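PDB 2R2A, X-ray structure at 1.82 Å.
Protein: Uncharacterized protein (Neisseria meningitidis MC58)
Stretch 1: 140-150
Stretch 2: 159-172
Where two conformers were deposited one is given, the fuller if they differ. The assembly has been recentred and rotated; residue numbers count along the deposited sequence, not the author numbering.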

# COMPACT_ATOMS: atom_id res chain seq x y z
N LEU A 140 10.90 -0.16 -6.17
CA LEU A 140 9.93 0.16 -5.13
C LEU A 140 10.31 -0.53 -3.82
O LEU A 140 10.23 0.07 -2.75
CB LEU A 140 8.51 -0.30 -5.55
CG LEU A 140 7.31 -0.24 -4.59
CD1 LEU A 140 7.06 1.14 -4.01
CD2 LEU A 140 6.04 -0.74 -5.39
N ARG A 141 10.72 -1.80 -3.91
CA ARG A 141 11.07 -2.59 -2.72
C ARG A 141 12.20 -1.97 -1.92
O ARG A 141 12.20 -1.98 -0.67
CB ARG A 141 11.44 -4.01 -3.12
CG ARG A 141 10.24 -4.89 -3.42
CD ARG A 141 10.66 -6.32 -3.68
NE ARG A 141 10.87 -6.65 -5.11
CZ ARG A 141 11.73 -7.56 -5.54
NH1 ARG A 141 12.50 -8.19 -4.65
NH2 ARG A 141 11.86 -7.85 -6.84
N THR A 142 13.19 -1.42 -2.65
CA THR A 142 14.34 -0.79 -2.00
C THR A 142 13.94 0.38 -1.09
O THR A 142 14.67 0.72 -0.16
CB THR A 142 15.41 -0.33 -3.04
OG1 THR A 142 16.68 -0.20 -2.40
CG2 THR A 142 15.04 1.01 -3.68
N LEU A 143 12.80 1.00 -1.38
CA LEU A 143 12.33 2.17 -0.63
C LEU A 143 11.45 1.84 0.58
O LEU A 143 11.14 2.72 1.39
CB LEU A 143 11.56 3.10 -1.56
CG LEU A 143 12.35 3.64 -2.73
CD1 LEU A 143 11.32 4.10 -3.72
CD2 LEU A 143 13.34 4.76 -2.31
N VAL A 144 11.08 0.58 0.72
CA VAL A 144 10.16 0.16 1.79
C VAL A 144 10.87 0.32 3.11
O VAL A 144 12.03 -0.08 3.24
CB VAL A 144 9.73 -1.34 1.59
CG1 VAL A 144 9.00 -1.86 2.87
CG2 VAL A 144 8.89 -1.47 0.32
N ARG A 145 10.19 0.91 4.09
CA ARG A 145 10.74 1.10 5.46
C ARG A 145 9.90 0.39 6.53
O ARG A 145 10.21 0.45 7.72
CB ARG A 145 10.92 2.59 5.78
CG ARG A 145 12.14 3.18 5.08
CD ARG A 145 12.50 4.56 5.68
NE ARG A 145 13.36 5.33 4.77
CZ ARG A 145 14.64 5.63 5.01
NH1 ARG A 145 15.24 5.23 6.13
NH2 ARG A 145 15.31 6.35 4.11
N LYS A 146 8.83 -0.28 6.11
CA LYS A 146 8.06 -1.15 7.00
C LYS A 146 7.42 -2.27 6.16
O LYS A 146 6.74 -2.02 5.18
CB LYS A 146 7.01 -0.36 7.81
CG LYS A 146 6.09 -1.24 8.70
CD LYS A 146 5.47 -0.47 9.88
CE LYS A 146 4.19 0.35 9.50
NZ LYS A 146 3.22 0.66 10.70
N HIS A 147 7.67 -3.53 6.52
CA HIS A 147 7.11 -4.66 5.77
C HIS A 147 6.37 -5.55 6.76
O HIS A 147 6.96 -5.96 7.73
CB HIS A 147 8.23 -5.38 5.02
CG HIS A 147 7.87 -6.62 4.26
ND1 HIS A 147 6.58 -7.00 3.94
CD2 HIS A 147 8.68 -7.53 3.67
CE1 HIS A 147 6.61 -8.10 3.21
NE2 HIS A 147 7.87 -8.44 3.04
N TYR A 148 5.06 -5.73 6.58
CA TYR A 148 4.32 -6.73 7.35
C TYR A 148 3.99 -7.88 6.46
O TYR A 148 3.59 -7.68 5.29
CB TYR A 148 2.97 -6.15 7.77
CG TYR A 148 3.02 -5.05 8.78
CD1 TYR A 148 3.49 -5.27 10.08
CD2 TYR A 148 2.56 -3.78 8.45
CE1 TYR A 148 3.47 -4.21 11.04
CE2 TYR A 148 2.56 -2.75 9.36
CZ TYR A 148 3.01 -2.96 10.66
OH TYR A 148 2.97 -1.90 11.56
N HIS A 149 4.15 -9.08 6.97
CA HIS A 149 3.74 -10.24 6.21
C HIS A 149 2.86 -11.10 7.14
O HIS A 149 3.21 -11.32 8.33
CB HIS A 149 4.96 -11.06 5.77
CG HIS A 149 4.57 -12.34 5.07
ND1 HIS A 149 4.27 -12.37 3.72
CD2 HIS A 149 4.41 -13.60 5.52
CE1 HIS A 149 3.95 -13.62 3.37
NE2 HIS A 149 3.99 -14.37 4.46
N ILE A 150 1.71 -11.55 6.64
CA ILE A 150 0.82 -12.41 7.42
C ILE A 150 1.17 -13.86 7.12
O ILE A 150 1.01 -14.35 5.98
CB ILE A 150 -0.68 -12.11 7.09
CG1 ILE A 150 -0.96 -10.61 7.30
CG2 ILE A 150 -1.59 -13.01 7.97
CD1 ILE A 150 -2.31 -10.19 6.70
N THR A 159 0.22 -15.15 12.29
CA THR A 159 1.28 -14.34 12.86
C THR A 159 1.56 -13.18 11.92
O THR A 159 1.69 -13.36 10.67
CB THR A 159 2.55 -15.19 12.96
OG1 THR A 159 2.25 -16.35 13.74
CG2 THR A 159 3.70 -14.41 13.66
N LEU A 160 1.67 -11.98 12.49
CA LEU A 160 2.13 -10.86 11.74
C LEU A 160 3.67 -10.75 11.92
O LEU A 160 4.14 -10.62 13.03
CB LEU A 160 1.45 -9.62 12.32
CG LEU A 160 1.72 -8.40 11.51
CD1 LEU A 160 0.88 -8.53 10.23
CD2 LEU A 160 1.30 -7.21 12.34
N LEU A 161 4.41 -10.85 10.83
CA LEU A 161 5.88 -10.70 10.82
C LEU A 161 6.14 -9.26 10.40
O LEU A 161 5.50 -8.73 9.45
CB LEU A 161 6.51 -11.68 9.82
CG LEU A 161 6.21 -13.20 10.02
CD1 LEU A 161 6.90 -13.99 8.92
CD2 LEU A 161 6.73 -13.65 11.38
N GLU A 162 7.09 -8.63 11.08
CA GLU A 162 7.41 -7.24 10.77
C GLU A 162 8.92 -7.02 10.61
O GLU A 162 9.71 -7.44 11.47
CB GLU A 162 6.91 -6.31 11.87
CG GLU A 162 7.10 -4.85 11.49
CD GLU A 162 6.85 -3.88 12.62
OE1 GLU A 162 6.16 -4.21 13.62
OE2 GLU A 162 7.36 -2.75 12.47
N TRP A 163 9.29 -6.34 9.53
CA TRP A 163 10.67 -5.92 9.31
C TRP A 163 10.69 -4.43 9.02
O TRP A 163 9.65 -3.85 8.69
CB TRP A 163 11.29 -6.65 8.11
CG TRP A 163 11.34 -8.16 8.17
CD1 TRP A 163 12.37 -8.95 8.58
CD2 TRP A 163 10.32 -9.05 7.69
NE1 TRP A 163 12.06 -10.29 8.42
CE2 TRP A 163 10.80 -10.37 7.88
CE3 TRP A 163 9.03 -8.85 7.15
CZ2 TRP A 163 10.04 -11.50 7.54
CZ3 TRP A 163 8.27 -9.97 6.79
CH2 TRP A 163 8.78 -11.29 6.99
N LYS A 164 11.90 -3.84 9.09
CA LYS A 164 12.09 -2.42 8.81
C LYS A 164 12.56 -2.20 7.37
O LYS A 164 12.83 -1.06 6.96
CB LYS A 164 13.13 -1.83 9.78
CG LYS A 164 12.73 -1.88 11.23
CD LYS A 164 11.43 -1.15 11.48
CE LYS A 164 11.38 -0.59 12.91
NZ LYS A 164 9.98 -0.27 13.35
N ILE A 165 12.68 -3.29 6.62
CA ILE A 165 13.00 -3.22 5.21
C ILE A 165 12.16 -4.29 4.51
O ILE A 165 11.49 -5.08 5.18
CB ILE A 165 14.52 -3.43 4.92
CG1 ILE A 165 14.97 -4.87 5.26
CG2 ILE A 165 15.36 -2.36 5.65
CD1 ILE A 165 16.50 -5.10 4.98
N CYS A 166 12.17 -4.29 3.18
CA CYS A 166 11.47 -5.34 2.45
C CYS A 166 12.20 -6.67 2.65
O CYS A 166 13.40 -6.80 2.38
CB CYS A 166 11.34 -4.98 0.96
SG CYS A 166 10.58 -6.31 0.02
N ALA A 167 11.49 -7.67 3.16
CA ALA A 167 12.04 -9.02 3.28
C ALA A 167 11.61 -9.75 2.03
O ALA A 167 10.45 -10.16 1.92
CB ALA A 167 11.53 -9.75 4.53
N ASP A 168 12.53 -9.96 1.11
CA ASP A 168 12.16 -10.56 -0.19
C ASP A 168 11.59 -11.99 -0.10
O ASP A 168 10.84 -12.42 -0.99
CB ASP A 168 13.40 -10.60 -1.11
CG ASP A 168 13.77 -9.24 -1.66
OD1 ASP A 168 12.92 -8.31 -1.67
OD2 ASP A 168 14.93 -9.07 -2.06
N ASP A 169 11.98 -12.73 0.92
CA ASP A 169 11.50 -14.09 1.15
C ASP A 169 10.97 -14.12 2.58
O ASP A 169 11.70 -14.49 3.48
CB ASP A 169 12.62 -15.12 0.97
CG ASP A 169 13.22 -15.10 -0.42
OD1 ASP A 169 12.63 -15.71 -1.34
OD2 ASP A 169 14.27 -14.46 -0.60
N PRO A 170 9.72 -13.67 2.79
CA PRO A 170 9.21 -13.45 4.17
C PRO A 170 9.18 -14.67 5.10
O PRO A 170 9.63 -14.57 6.23
CB PRO A 170 7.81 -12.88 3.95
CG PRO A 170 7.69 -12.53 2.48
CD PRO A 170 8.76 -13.28 1.73
N VAL A 171 8.66 -15.81 4.65
CA VAL A 171 8.62 -17.00 5.53
C VAL A 171 10.05 -17.46 5.85
O VAL A 171 10.39 -17.64 7.02
CB VAL A 171 7.66 -18.11 4.97
CG1 VAL A 171 7.66 -19.37 5.87
CG2 VAL A 171 6.23 -17.58 4.84
N LYS A 172 10.90 -17.59 4.84
CA LYS A 172 12.33 -17.90 5.04
C LYS A 172 13.09 -16.89 5.96
O LYS A 172 14.05 -17.27 6.65
CB LYS A 172 13.00 -18.04 3.65
CG LYS A 172 14.44 -18.54 3.62
CD LYS A 172 14.77 -19.22 2.25
CE LYS A 172 16.25 -19.14 1.91
NZ LYS A 172 16.74 -20.30 1.07
O HOH W 1 13.39 -2.16 1.89
O HOH W 2 4.42 -2.32 13.68

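The strand through His147 to Ile150 runs antiparallel to the strand 159-163, and their register is set by two hydrogen-bonded pairs. In the first, His147 N to Trp163 O and Trp163 N to His147 O are both 3.0 Å; in the second, His149 N to Leu161 O and Leu161 N to His149 O are both 2.8 Å. Between them Tyr148 faces Glu162 without backbone hydrogen bonds, and Tyr148 CA lies 3.1 Å from Leu161 O in a CA-H...O contact.

The alternation of the strands places His147, His149, Leu161 and Trp163 on one face of the sheet. Both histidines are t at chi1 (176°), but they differ at chi2. At 15°, the His147 ring has Trp163 over one face, with His147 CD2 3.7 Å from Trp163 CE3; the planes meet obliquely at 38°, with centroids 5.0 Å apart. This orientation also brings His147 NE2 to 3.3 Å from Ala167 O, a weak hydrogen bond whose 134° angle is well short of linear. His149, with chi2 at 84°, instead presents a ring face to Pro170: Pro170 CB stands 3.6 Å from the ring centroid and 18° off its normal, a CH-pi contact. Trp163 is m (chi1 -59°, chi2 -95°), and the end of its indole comes nearer the neighbouring strand than its CB does, so that Trp163 CZ3 packs 3.6 Å from His149 CB, at the edge of the indole.

Tyr148, Ile150, Leu160 and Glu162 occupy the other face. Tyr148 is m (chi1 -69°), and its ring reaches both neighbours across the strand pair: Tyr148 CD1 is 3.7 Å from Leu160 CD2, and Tyr148 CE1 is 3.7 Å from Glu162 CG. Leu160 (t, p) also meets Ile150, with Leu160 CD1 4.0 Å from Ile150 CG1. At the polar end of the tyrosine, Lys146 NZ donates to Tyr148 OH at 2.7 Å. Extended Glu162 (t, t) connects to the same hydroxyl through water 2, which lies 2.6 Å from both Tyr148 OH and Glu162 OE1 and donates to the carboxylate.

Beyond the strands, the type I turn from Arg141 to Val144 meets the loop through water 1. This water donates to Arg141 O and Val144 O and accepts from Cys166 N, each at 2.8 Å. Val144 CB and Cys166 CB pack 4.0 Å apart. Arg141 leaves its backbone as m, t, then bends at chi3 (-94°, between wells); its NH1 forms a salt bridge with Asp168 OD1 at 3.0 Å, the carboxylate oxygen lying near the guanidinium plane.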